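Local coordinates for protein Cys-Gly metallodipeptidase DUG1 (PDB 4G1P) that hydrolyses the dipeptide Cys-Gly as a zinc- or manganese-dependent M20 peptidase and is the catalytic component of the yeast glutathione-degrading complex, at residues Leu98-Tyr103 with Cys166-Glu171; Ile198-Trp203 with Gly421-Thr426; Pro209-Gly214 with Leu438-Gly443; Tyr213-Cys218 with Thr417-Ser422. One frame throughout, in Å; residues are numbered along the deposited sequence.

Interaction 1 (Leu98-Tyr103 with Cys166-Glu171). With GLY (glycine), chain D.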
loop_
_atom_site.group_PDB
_atom_site.type_symbol
_atom_site.label_atom_id
_atom_site.label_comp_id
_atom_site.label_asym_id
_atom_site.label_seq_id
_atom_site.Cartn_x
_atom_site.Cartn_y
_atom_site.Cartn_z
ATOM N N LEU A 98 -1.804 39.319 11.955
ATOM C CA LEU A 98 -2.346 37.977 12.099
ATOM C C LEU A 98 -1.280 36.982 11.670
ATOM O O LEU A 98 -0.719 37.092 10.562
ATOM C CB LEU A 98 -3.608 37.808 11.253
ATOM C CG LEU A 98 -4.199 36.397 11.135
ATOM C CD1 LEU A 98 -4.359 35.800 12.496
ATOM C CD2 LEU A 98 -5.546 36.434 10.466
ATOM N N VAL A 99 -0.978 36.033 12.555
ATOM C CA VAL A 99 -0.091 34.934 12.186
ATOM C C VAL A 99 -0.853 33.626 12.099
ATOM O O VAL A 99 -1.670 33.303 12.963
ATOM C CB VAL A 99 1.132 34.789 13.129
ATOM C CG1 VAL A 99 2.021 36.009 13.021
ATOM C CG2 VAL A 99 0.699 34.556 14.573
ATOM N N TYR A 100 -0.575 32.884 11.033
ATOM C CA TYR A 100 -1.192 31.587 10.784
ATOM C C TYR A 100 -0.138 30.492 10.728
ATOM O O TYR A 100 0.977 30.708 10.224
ATOM C CB TYR A 100 -1.932 31.623 9.457
ATOM C CG TYR A 100 -2.177 30.268 8.835
ATOM C CD1 TYR A 100 -1.213 29.658 8.027
ATOM C CD2 TYR A 100 -3.382 29.611 9.024
ATOM C CE1 TYR A 100 -1.431 28.427 7.470
ATOM C CE2 TYR A 100 -3.616 28.387 8.453
ATOM C CZ TYR A 100 -2.640 27.799 7.680
ATOM O OH TYR A 100 -2.882 26.580 7.114
ATOM N N GLY A 101 -0.513 29.310 11.216
ATOM C CA GLY A 101 0.307 28.115 11.131
ATOM C C GLY A 101 -0.568 26.892 11.347
ATOM O O GLY A 101 -1.797 26.996 11.433
ATOM N N HIS A 102 0.039 25.722 11.447
ATOM C CA HIS A 102 -0.768 24.533 11.636
ATOM C C HIS A 102 -0.138 23.535 12.576
ATOM O O HIS A 102 1.076 23.297 12.544
ATOM C CB HIS A 102 -1.134 23.884 10.298
ATOM C CG HIS A 102 0.018 23.263 9.565
ATOM N ND1 HIS A 102 0.412 21.956 9.767
ATOM C CD2 HIS A 102 0.820 23.751 8.586
ATOM C CE1 HIS A 102 1.427 21.679 8.965
ATOM N NE2 HIS A 102 1.691 22.750 8.236
ATOM N N TYR A 103 -0.981 22.944 13.412
ATOM C CA TYR A 103 -0.494 22.068 14.461
ATOM C C TYR A 103 -0.652 20.574 14.192
ATOM O O TYR A 103 -0.182 19.765 14.989
ATOM C CB TYR A 103 -1.121 22.439 15.790
ATOM C CG TYR A 103 -2.622 22.319 15.855
ATOM C CD1 TYR A 103 -3.233 21.083 16.050
ATOM C CD2 TYR A 103 -3.440 23.453 15.775
ATOM C CE1 TYR A 103 -4.619 20.966 16.133
ATOM C CE2 TYR A 103 -4.820 23.345 15.865
ATOM C CZ TYR A 103 -5.404 22.091 16.047
ATOM O OH TYR A 103 -6.769 21.962 16.143
ATOM N N CYS A 166 -4.188 32.418 14.225
ATOM C CA CYS A 166 -5.116 31.541 13.532
ATOM C C CYS A 166 -4.408 30.208 13.207
ATOM O O CYS A 166 -3.802 30.048 12.152
ATOM C CB CYS A 166 -5.656 32.228 12.272
ATOM S SG CYS A 166 -6.826 31.214 11.323
ATOM N N PHE A 167 -4.471 29.267 14.141
ATOM C CA PHE A 167 -3.756 27.992 14.036
ATOM C C PHE A 167 -4.728 26.837 13.765
ATOM O O PHE A 167 -5.584 26.529 14.598
ATOM C CB PHE A 167 -2.986 27.719 15.336
ATOM C CG PHE A 167 -1.886 28.720 15.633
ATOM C CD1 PHE A 167 -1.237 29.399 14.611
ATOM C CD2 PHE A 167 -1.484 28.963 16.949
ATOM C CE1 PHE A 167 -0.209 30.320 14.892
ATOM C CE2 PHE A 167 -0.455 29.880 17.246
ATOM C CZ PHE A 167 0.187 30.553 16.215
ATOM N N GLU A 168 -4.617 26.202 12.602
ATOM C CA GLU A 168 -5.533 25.110 12.264
ATOM C C GLU A 168 -4.850 23.773 12.470
ATOM O O GLU A 168 -3.637 23.722 12.690
ATOM C CB GLU A 168 -6.034 25.207 10.814
ATOM C CG GLU A 168 -4.956 24.907 9.768
ATOM C CD GLU A 168 -5.522 24.442 8.437
ATOM O OE1 GLU A 168 -6.521 23.697 8.434
ATOM O OE2 GLU A 168 -4.967 24.821 7.389
ATOM N N GLY A 169 -5.634 22.697 12.386
ATOM C CA GLY A 169 -5.128 21.345 12.550
ATOM C C GLY A 169 -5.579 20.408 11.437
ATOM O O GLY A 169 -5.696 19.193 11.633
ATOM N N MET A 170 -5.828 20.971 10.259
ATOM C CA MET A 170 -6.194 20.165 9.105
ATOM C C MET A 170 -5.336 20.499 7.891
ATOM O O MET A 170 -5.706 20.173 6.764
ATOM C CB MET A 170 -7.677 20.345 8.749
ATOM C CG MET A 170 -8.653 19.547 9.612
ATOM S SD MET A 170 -8.452 17.759 9.472
ATOM C CE MET A 170 -9.308 17.412 7.951
ATOM N N GLU A 171 -4.194 21.145 8.105
ATOM C CA GLU A 171 -3.393 21.591 6.962
ATOM C C GLU A 171 -2.882 20.421 6.129
ATOM O O GLU A 171 -2.837 20.503 4.907
ATOM C CB GLU A 171 -2.234 22.481 7.399
ATOM C CG GLU A 171 -1.709 23.420 6.321
ATOM C CD GLU A 171 -0.518 22.859 5.536
ATOM O OE1 GLU A 171 -0.134 21.685 5.755
ATOM O OE2 GLU A 171 0.035 23.606 4.690
HETATM N N GLY D . 3.671 20.880 3.246
HETATM C CA GLY D . 2.352 21.045 3.824
HETATM C C GLY D . 1.397 20.920 2.668
HETATM O O GLY D . 0.835 21.904 2.198
#

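Interaction 2 (Ile198-Trp203 with Gly421-Thr426). With CYS (cysteine), chain E.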
loop_
_atom_site.group_PDB
_atom_site.type_symbol
_atom_site.label_atom_id
_atom_site.label_comp_id
_atom_site.label_asym_id
_atom_site.label_seq_id
_atom_site.Cartn_x
_atom_site.Cartn_y
_atom_site.Cartn_z
ATOM N N ILE A 198 2.984 34.342 7.632
ATOM C CA ILE A 198 2.934 32.892 7.716
ATOM C C ILE A 198 4.341 32.343 7.707
ATOM O O ILE A 198 5.145 32.702 6.841
ATOM C CB ILE A 198 2.183 32.281 6.527
ATOM C CG1 ILE A 198 0.699 32.602 6.602
ATOM C CG2 ILE A 198 2.358 30.775 6.500
ATOM C CD1 ILE A 198 -0.068 32.171 5.354
ATOM N N SER A 199 4.642 31.481 8.673
ATOM C CA SER A 199 5.897 30.766 8.675
ATOM C C SER A 199 5.597 29.296 8.467
ATOM O O SER A 199 5.316 28.571 9.411
ATOM C CB SER A 199 6.610 30.975 10.001
ATOM O OG SER A 199 7.916 30.453 9.948
ATOM N N ASP A 200 5.649 28.853 7.222
ATOM C CA ASP A 200 5.224 27.506 6.893
ATOM C C ASP A 200 5.891 27.009 5.620
ATOM O O ASP A 200 5.289 26.283 4.832
ATOM C CB ASP A 200 3.708 27.477 6.716
ATOM C CG ASP A 200 3.097 26.129 7.069
ATOM O OD1 ASP A 200 3.840 25.184 7.402
ATOM O OD2 ASP A 200 1.861 26.009 7.003
ATOM N N ASN A 201 7.128 27.427 5.405
ATOM C CA ASN A 201 7.939 26.878 4.336
ATOM C C ASN A 201 9.395 26.980 4.727
ATOM O O ASN A 201 9.692 27.081 5.904
ATOM C CB ASN A 201 7.650 27.562 2.997
ATOM C CG ASN A 201 8.080 29.012 2.972
ATOM O OD1 ASN A 201 7.843 29.765 3.924
ATOM N ND2 ASN A 201 8.733 29.410 1.882
ATOM N N TYR A 202 10.301 26.958 3.753
ATOM C CA TYR A 202 11.727 26.755 4.033
ATOM C C TYR A 202 12.569 27.615 3.130
ATOM O O TYR A 202 12.089 28.083 2.101
ATOM C CB TYR A 202 12.094 25.281 3.803
ATOM C CG TYR A 202 10.928 24.393 4.117
ATOM C CD1 TYR A 202 9.984 24.081 3.137
ATOM C CD2 TYR A 202 10.714 23.936 5.410
ATOM C CE1 TYR A 202 8.876 23.306 3.440
ATOM C CE2 TYR A 202 9.617 23.161 5.716
ATOM C CZ TYR A 202 8.699 22.845 4.735
ATOM O OH TYR A 202 7.596 22.075 5.046
ATOM N N TRP A 203 13.831 27.799 3.511
ATOM C CA TRP A 203 14.815 28.413 2.632
ATOM C C TRP A 203 14.900 27.548 1.412
ATOM O O TRP A 203 14.614 26.355 1.467
ATOM C CB TRP A 203 16.199 28.422 3.271
ATOM C CG TRP A 203 16.337 29.287 4.456
ATOM C CD1 TRP A 203 15.383 30.091 5.002
ATOM C CD2 TRP A 203 17.512 29.450 5.259
ATOM N NE1 TRP A 203 15.888 30.742 6.103
ATOM C CE2 TRP A 203 17.194 30.365 6.282
ATOM C CE3 TRP A 203 18.797 28.907 5.216
ATOM C CZ2 TRP A 203 18.118 30.757 7.247
ATOM C CZ3 TRP A 203 19.711 29.294 6.175
ATOM C CH2 TRP A 203 19.366 30.212 7.176
ATOM N N GLY A 421 6.224 24.311 -2.882
ATOM C CA GLY A 421 5.183 23.821 -2.001
ATOM C C GLY A 421 3.960 24.712 -2.019
ATOM O O GLY A 421 3.901 25.671 -2.792
ATOM N N SER A 422 2.998 24.404 -1.148
ATOM C CA SER A 422 1.715 25.082 -1.133
ATOM C C SER A 422 1.243 25.401 0.269
ATOM O O SER A 422 1.455 24.635 1.202
ATOM C CB SER A 422 0.673 24.204 -1.793
ATOM O OG SER A 422 1.130 23.825 -3.063
ATOM N N ILE A 423 0.595 26.545 0.417
ATOM C CA ILE A 423 -0.103 26.849 1.650
ATOM C C ILE A 423 -1.466 27.358 1.255
ATOM O O ILE A 423 -1.683 28.540 1.168
ATOM C CB ILE A 423 0.618 27.898 2.475
ATOM C CG1 ILE A 423 2.078 27.492 2.696
ATOM C CG2 ILE A 423 -0.098 28.088 3.789
ATOM C CD1 ILE A 423 2.961 28.598 3.260
ATOM N N PRO A 424 -2.391 26.440 0.994
ATOM C CA PRO A 424 -3.737 26.704 0.484
ATOM C C PRO A 424 -4.434 28.010 0.911
ATOM O O PRO A 424 -4.933 28.665 -0.002
ATOM C CB PRO A 424 -4.511 25.481 0.965
ATOM C CG PRO A 424 -3.491 24.385 0.843
ATOM C CD PRO A 424 -2.167 24.998 1.204
ATOM N N ILE A 425 -4.498 28.383 2.193
ATOM C CA ILE A 425 -5.320 29.554 2.562
ATOM C C ILE A 425 -4.670 30.907 2.359
ATOM O O ILE A 425 -5.305 31.931 2.623
ATOM C CB ILE A 425 -5.835 29.555 4.034
ATOM C CG1 ILE A 425 -4.834 28.882 4.963
ATOM C CG2 ILE A 425 -7.248 28.981 4.138
ATOM C CD1 ILE A 425 -3.588 29.680 5.153
ATOM N N THR A 426 -3.406 30.907 1.943
ATOM C CA THR A 426 -2.662 32.135 1.761
ATOM C C THR A 426 -3.462 33.133 0.906
ATOM O O THR A 426 -3.625 34.287 1.285
ATOM C CB THR A 426 -1.263 31.870 1.176
ATOM O OG1 THR A 426 -0.586 33.118 0.954
ATOM C CG2 THR A 426 -1.381 31.141 -0.145
HETATM N N CYS E . 1.241 19.688 2.198
HETATM C CA CYS E . 0.610 19.413 0.923
HETATM C C CYS E . 1.516 19.922 -0.201
HETATM O O CYS E . 1.903 21.090 -0.222
HETATM C CB CYS E . -0.787 20.035 0.863
HETATM S SG CYS E . -1.668 19.709 -0.633
#

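Interaction 3 (Pro209-Gly214 with Leu438-Gly443)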
loop_
_atom_site.group_PDB
_atom_site.type_symbol
_atom_site.label_atom_id
_atom_site.label_comp_id
_atom_site.label_asym_id
_atom_site.label_seq_id
_atom_site.Cartn_x
_atom_site.Cartn_y
_atom_site.Cartn_z
ATOM N N PRO A 209 19.186 32.601 3.950
ATOM C CA PRO A 209 17.775 32.873 4.243
ATOM C C PRO A 209 17.056 33.486 3.056
ATOM O O PRO A 209 17.692 34.074 2.185
ATOM C CB PRO A 209 17.839 33.870 5.406
ATOM C CG PRO A 209 19.208 34.450 5.344
ATOM C CD PRO A 209 20.092 33.375 4.810
ATOM N N VAL A 210 15.740 33.328 3.014
ATOM C CA VAL A 210 14.943 33.823 1.899
ATOM C C VAL A 210 13.666 34.458 2.421
ATOM O O VAL A 210 13.260 34.232 3.557
ATOM C CB VAL A 210 14.547 32.687 0.880
ATOM C CG1 VAL A 210 15.741 31.843 0.507
ATOM C CG2 VAL A 210 13.464 31.806 1.447
ATOM N N LEU A 211 13.037 35.265 1.589
ATOM C CA LEU A 211 11.666 35.654 1.854
ATOM C C LEU A 211 10.851 35.194 0.651
ATOM O O LEU A 211 11.313 35.249 -0.501
ATOM C CB LEU A 211 11.548 37.157 2.100
ATOM C CG LEU A 211 12.351 37.655 3.307
ATOM C CD1 LEU A 211 12.206 39.141 3.445
ATOM C CD2 LEU A 211 11.904 36.962 4.589
ATOM N N THR A 212 9.653 34.699 0.923
ATOM C CA THR A 212 8.920 33.998 -0.096
ATOM C C THR A 212 7.726 34.798 -0.538
ATOM O O THR A 212 6.903 35.196 0.277
ATOM C CB THR A 212 8.534 32.596 0.381
ATOM O OG1 THR A 212 9.735 31.839 0.576
ATOM C CG2 THR A 212 7.663 31.887 -0.653
ATOM N N TYR A 213 7.642 35.046 -1.841
ATOM C CA TYR A 213 6.560 35.861 -2.381
ATOM C C TYR A 213 5.581 35.094 -3.283
ATOM O O TYR A 213 4.652 35.693 -3.840
ATOM C CB TYR A 213 7.125 37.096 -3.103
ATOM C CG TYR A 213 7.935 36.798 -4.353
ATOM C CD1 TYR A 213 9.304 36.576 -4.283
ATOM C CD2 TYR A 213 7.332 36.754 -5.598
ATOM C CE1 TYR A 213 10.037 36.310 -5.408
ATOM C CE2 TYR A 213 8.055 36.483 -6.726
ATOM C CZ TYR A 213 9.405 36.265 -6.633
ATOM O OH TYR A 213 10.127 36.003 -7.776
ATOM N N GLY A 214 5.775 33.780 -3.417
ATOM C CA GLY A 214 4.920 32.965 -4.277
ATOM C C GLY A 214 4.782 31.486 -3.937
ATOM O O GLY A 214 5.757 30.815 -3.599
ATOM N N LEU A 438 2.926 37.996 3.996
ATOM C CA LEU A 438 4.347 37.685 3.938
ATOM C C LEU A 438 4.619 36.230 4.354
ATOM O O LEU A 438 4.079 35.760 5.357
ATOM C CB LEU A 438 5.098 38.623 4.866
ATOM C CG LEU A 438 6.492 38.155 5.263
ATOM C CD1 LEU A 438 7.452 38.340 4.109
ATOM C CD2 LEU A 438 6.965 38.912 6.491
ATOM N N LEU A 439 5.452 35.521 3.596
ATOM C CA LEU A 439 5.909 34.200 4.020
ATOM C C LEU A 439 7.332 34.240 4.558
ATOM O O LEU A 439 8.261 34.588 3.839
ATOM C CB LEU A 439 5.834 33.205 2.873
ATOM C CG LEU A 439 4.480 33.058 2.213
ATOM C CD1 LEU A 439 4.563 31.921 1.245
ATOM C CD2 LEU A 439 3.411 32.818 3.245
ATOM N N LEU A 440 7.492 33.855 5.821
ATOM C CA LEU A 440 8.769 33.955 6.533
ATOM C C LEU A 440 9.266 32.575 6.930
ATOM O O LEU A 440 9.048 32.132 8.058
ATOM C CB LEU A 440 8.582 34.770 7.815
ATOM C CG LEU A 440 9.677 35.708 8.323
ATOM C CD1 LEU A 440 9.456 36.008 9.784
ATOM C CD2 LEU A 440 11.076 35.180 8.077
ATOM N N PRO A 441 9.955 31.899 6.012
ATOM C CA PRO A 441 10.451 30.535 6.245
ATOM C C PRO A 441 11.364 30.446 7.460
ATOM O O PRO A 441 12.269 31.254 7.631
ATOM C CB PRO A 441 11.265 30.239 4.985
ATOM C CG PRO A 441 11.693 31.581 4.494
ATOM C CD PRO A 441 10.519 32.496 4.792
ATOM N N MET A 442 11.134 29.459 8.308
ATOM C CA MET A 442 12.060 29.243 9.393
ATOM C C MET A 442 13.183 28.331 8.954
ATOM O O MET A 442 14.356 28.699 9.038
ATOM C CB MET A 442 11.364 28.647 10.605
ATOM C CG MET A 442 12.324 28.251 11.707
ATOM S SD MET A 442 11.480 28.231 13.278
ATOM C CE MET A 442 11.686 29.935 13.814
ATOM N N GLY A 443 12.826 27.140 8.485
ATOM C CA GLY A 443 13.822 26.114 8.247
ATOM C C GLY A 443 14.518 26.102 6.896
ATOM O O GLY A 443 14.312 26.982 6.045
#

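Interaction 4 (Tyr213-Cys218 with Thr417-Ser422). With CYS (cysteine), chain E.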
loop_
_atom_site.group_PDB
_atom_site.type_symbol
_atom_site.label_atom_id
_atom_site.label_comp_id
_atom_site.label_asym_id
_atom_site.label_seq_id
_atom_site.Cartn_x
_atom_site.Cartn_y
_atom_site.Cartn_z
ATOM N N TYR A 213 7.642 35.046 -1.841
ATOM C CA TYR A 213 6.560 35.861 -2.381
ATOM C C TYR A 213 5.581 35.094 -3.283
ATOM O O TYR A 213 4.652 35.693 -3.840
ATOM C CB TYR A 213 7.125 37.096 -3.103
ATOM C CG TYR A 213 7.935 36.798 -4.353
ATOM C CD1 TYR A 213 9.304 36.576 -4.283
ATOM C CD2 TYR A 213 7.332 36.754 -5.598
ATOM C CE1 TYR A 213 10.037 36.310 -5.408
ATOM C CE2 TYR A 213 8.055 36.483 -6.726
ATOM C CZ TYR A 213 9.405 36.265 -6.633
ATOM O OH TYR A 213 10.127 36.003 -7.776
ATOM N N GLY A 214 5.775 33.780 -3.417
ATOM C CA GLY A 214 4.920 32.965 -4.277
ATOM C C GLY A 214 4.782 31.486 -3.937
ATOM O O GLY A 214 5.757 30.815 -3.599
ATOM N N LEU A 215 3.566 30.966 -4.045
ATOM C CA LEU A 215 3.319 29.546 -3.809
ATOM C C LEU A 215 2.609 28.900 -4.982
ATOM O O LEU A 215 1.725 29.500 -5.590
ATOM C CB LEU A 215 2.430 29.361 -2.586
ATOM C CG LEU A 215 2.997 29.729 -1.227
ATOM C CD1 LEU A 215 1.858 30.084 -0.320
ATOM C CD2 LEU A 215 3.769 28.557 -0.678
ATOM N N ARG A 216 2.971 27.660 -5.287
ATOM C CA ARG A 216 2.185 26.888 -6.231
ATOM C C ARG A 216 0.959 26.371 -5.516
ATOM O O ARG A 216 1.000 26.118 -4.319
ATOM C CB ARG A 216 2.955 25.678 -6.695
ATOM C CG ARG A 216 4.041 25.906 -7.674
ATOM C CD ARG A 216 4.953 24.745 -7.493
ATOM N NE ARG A 216 5.401 24.130 -8.720
ATOM C CZ ARG A 216 6.163 23.044 -8.750
ATOM N NH1 ARG A 216 6.527 22.466 -7.618
ATOM N NH2 ARG A 216 6.562 22.544 -9.909
ATOM N N GLY A 217 -0.126 26.188 -6.254
ATOM C CA GLY A 217 -1.284 25.524 -5.705
ATOM C C GLY A 217 -1.134 24.014 -5.834
ATOM O O GLY A 217 -0.101 23.497 -6.272
ATOM N N CYS A 218 -2.175 23.297 -5.448
ATOM C CA CYS A 218 -2.132 21.848 -5.492
ATOM C C CYS A 218 -3.524 21.245 -5.708
ATOM O O CYS A 218 -4.468 21.527 -4.969
ATOM C CB CYS A 218 -1.473 21.282 -4.222
ATOM S SG CYS A 218 -1.170 19.487 -4.293
ATOM N N THR A 417 12.297 34.597 -3.102
ATOM C CA THR A 417 12.069 33.314 -3.745
ATOM C C THR A 417 10.602 32.978 -3.815
ATOM O O THR A 417 9.777 33.527 -3.085
ATOM C CB THR A 417 12.728 32.175 -2.963
ATOM O OG1 THR A 417 12.146 32.116 -1.656
ATOM C CG2 THR A 417 14.219 32.390 -2.835
ATOM N N ARG A 418 10.282 32.047 -4.697
ATOM C CA ARG A 418 8.957 31.470 -4.709
ATOM C C ARG A 418 9.042 30.094 -4.078
ATOM O O ARG A 418 10.112 29.683 -3.645
ATOM C CB ARG A 418 8.412 31.448 -6.131
ATOM C CG ARG A 418 8.183 32.859 -6.645
ATOM C CD ARG A 418 7.939 32.898 -8.126
ATOM N NE ARG A 418 6.607 32.416 -8.467
ATOM C CZ ARG A 418 6.032 32.631 -9.640
ATOM N NH1 ARG A 418 6.667 33.335 -10.563
ATOM N NH2 ARG A 418 4.823 32.160 -9.882
ATOM N N GLU A 419 7.911 29.408 -3.991
ATOM C CA GLU A 419 7.858 28.094 -3.360
ATOM C C GLU A 419 7.253 27.056 -4.289
ATOM O O GLU A 419 6.232 27.309 -4.945
ATOM C CB GLU A 419 7.009 28.144 -2.092
ATOM C CG GLU A 419 7.776 27.953 -0.812
ATOM C CD GLU A 419 8.453 26.604 -0.716
ATOM O OE1 GLU A 419 7.814 25.586 -1.062
ATOM O OE2 GLU A 419 9.631 26.572 -0.287
ATOM N N GLY A 420 7.882 25.885 -4.323
ATOM C CA GLY A 420 7.311 24.733 -4.996
ATOM C C GLY A 420 6.147 24.172 -4.201
ATOM O O GLY A 420 5.192 23.632 -4.759
ATOM N N GLY A 421 6.224 24.311 -2.882
ATOM C CA GLY A 421 5.183 23.821 -2.001
ATOM C C GLY A 421 3.960 24.712 -2.019
ATOM O O GLY A 421 3.901 25.671 -2.792
ATOM N N SER A 422 2.998 24.404 -1.148
ATOM C CA SER A 422 1.715 25.082 -1.133
ATOM C C SER A 422 1.243 25.401 0.269
ATOM O O SER A 422 1.455 24.635 1.202
ATOM C CB SER A 422 0.673 24.204 -1.793
ATOM O OG SER A 422 1.130 23.825 -3.063
HETATM N N CYS E . 1.241 19.688 2.198
HETATM C CA CYS E . 0.610 19.413 0.923
HETATM C C CYS E . 1.516 19.922 -0.201
HETATM O O CYS E . 1.903 21.090 -0.222
HETATM C CB CYS E . -0.787 20.035 0.863
HETATM S SG CYS E . -1.668 19.709 -0.633
#

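Interaction 1 (Leu98-Tyr103 with Cys166-Glu171)
Tyr100 and Glu168 meet through their polar ends on one face of the parallel strand pair 98-102 and 166-168, inside the mixed sheet of this peptidase. The Tyr100 hydroxyl donates to Glu168, with OH 2.7 Å from OE2, and uses the anti lone pair of that oxygen. OE2 lies at the edge of the ring, in its plane, although ring and carboxylate planes are 53° apart; Ser175 bonds to the same oxygen. Past the end of strand 166-168, Glu171 lies over one face of the His102 ring. Its CB sits 3.5 Å from the imidazole centroid in a CH-pi contact, and its carboxylate stacks on the ring, with 2° between the planes. His102 ND1 is bonded to Asp104 O and NE2 weakly to Asp137 OD1, which together would help set the rotation of the ring. Tyr103 CG stands between the backbone N and the carbonyl carbon (chi1 61°), and its ring lies over Gly169, whose CA is 3.7 Å from the ring centroid, while its hydroxyl bonds to Pro82 O. An alanine here would probably leave a gap beside Gly169 CA and deprive Pro82 O of its hydroxyl partner. The backbones are tied by Cys166 N to Val99 O at 3.0 Å and by Tyr103 N to Glu168 O at 2.9 Å. Glu171 OE2 comes 3.1 Å from O of the bound glycine; as in relatives, Glu171 is probably the proton acceptor and His102 a zinc ligand.

Interaction 2 (Ile198-Trp203 with Gly421-Thr426)
Ile423 packs against Ile198 and Asp200 where two active-site loops meet, one following strand 195-198 and the other leading through a type I beta turn, Ile423 to Thr426, into helix 426-433. No hydrogen bond joins the two segments, so the contact is one of apolar packing. Ahead of the turn, Ser422 faces the ligand, its CB 3.7 Å from O of the bound cysteine. Ile423 carries most of the contact. Its CG1 stands anti to the carbonyl carbon (chi1 -53°), and the extended second torsion (chi2 168°) sends CD1 on toward the facing loop. There CD1 comes 3.7 Å from Asp200 CB and 3.6 Å from Asp200 O. The same methyl reaches Ile198 CG2 at 3.9 Å, the two isoleucine side chains sliding past each other in opposite directions. Asp200 is a zinc ligand in this structure, together with Asp137, so Ile423 is a second-shell residue that packs against the CB of a metal-binding side chain. Pro424 takes the next corner of the turn. Ile425 then brings its CD1 to 4.3 Å from Ile198 CD1, and it also packs on Tyr100. Thr426 closes the turn, its N bonding to Ile423 O at 3.0 Å, and its side chain rests on Leu215. Its own share in the contact is a marginal touch, with CB 4.4 Å from Ile198 CD1.

Interaction 3 (Pro209-Gly214 with Leu438-Gly443)
Thr212 and Leu439 form a single antiparallel bridge, a hydrogen-bonded pair in which Thr212 N donates to Leu439 O over 3.2 Å. The bond is fairly straight, at 167° about the hydrogen. Beside it the two side chains cross, and Thr212 CG2 touches Leu439 CD1 at 3.6 Å. The methyl can do so because it stands anti to the backbone N, which leaves OG1 anti to the carbonyl carbon (chi1 -65°) and bonded to Asn201 ND2. Leu211 and Leu440 lie side by side and point the same way, their CD2 atoms 4.0 Å apart. One residue before Leu211, Val210 meets the ring of Pro441, with Val210 CG2 3.5 Å from Pro441 CG. Farther out, Ser199 OG bonds to Leu440 O, and Thr417 OG1 makes weak bonds to Leu211 O and Thr212 OG1. The bridge joins two sheets of the fold: strand 437-439 is an outermost strand, within this chain, of the six-stranded sheet, whereas strand 210-226 belongs to the other and pairs there with strand 415-419. Helix 397-410 packs on Leu211 and Leu438, and helix 458-477 covers Leu440 and Met442.

Interaction 4 (Tyr213-Cys218 with Thr417-Ser422)
Tyr213 and Arg418 touch across the parallel pairing of strands 213-215 and 417-419, part of the second mixed sheet of the fold. Tyr213 CG stands between the backbone N and the carbonyl carbon (chi1 66°), and Arg418 CG lies over one face of the ring, 3.9 Å from its centroid, in a CH-pi contact. A glycine in place of Tyr213 would probably open a gap over Arg418 CG and CD, which the ring now covers. Tyr213 N reaches Thr417 O at 2.9 Å, and Glu419 N makes a bent bond to Gly214 O. Arg216 N is shared between Glu419 O, at 3.3 Å and also bent, and a weak second acceptor, Gly421 O. The Arg216 guanidinium makes a weak bond from NH1 to Gly420 O, which lies at its edge; NH2 bonds to Tyr316 O and to Gly238 O of the second subunit, tying the contact to the dimer. Glu419 turns back on its own loop, OE1 accepting Gly421 N at 2.7 Å on the anti side of the carboxylate. Ser422 OG donates to Arg216 O from well above the carbonyl plane, 47° out of it, and also meets Arg348 NH1 in a weak bond. Its neighbour Cys218 lines the substrate pocket, with SG 3.7 Å from SG of the bound cysteine.

How the interactions relate
All four contacts are buried, but their chemistry follows their place in the fold. Interactions 1 and 4 are parallel strand pairs in different sheets, each laddered by backbone bonds and each ending in loops at the active site. Interaction 3 shares Tyr213 and Gly214 with interaction 4 and bridges the two sheets through one hydrogen bond, lying farther from the metals. Interaction 2 is apolar loop packing in the middle: it shares Gly421 and Ser422 with interaction 4, touches interaction 1 where His102 CD2 packs on Asp200 OD2, and probably bonds to interaction 3 through Ser199. Interactions 2 and 4 both touch the bound cysteine and the second subunit.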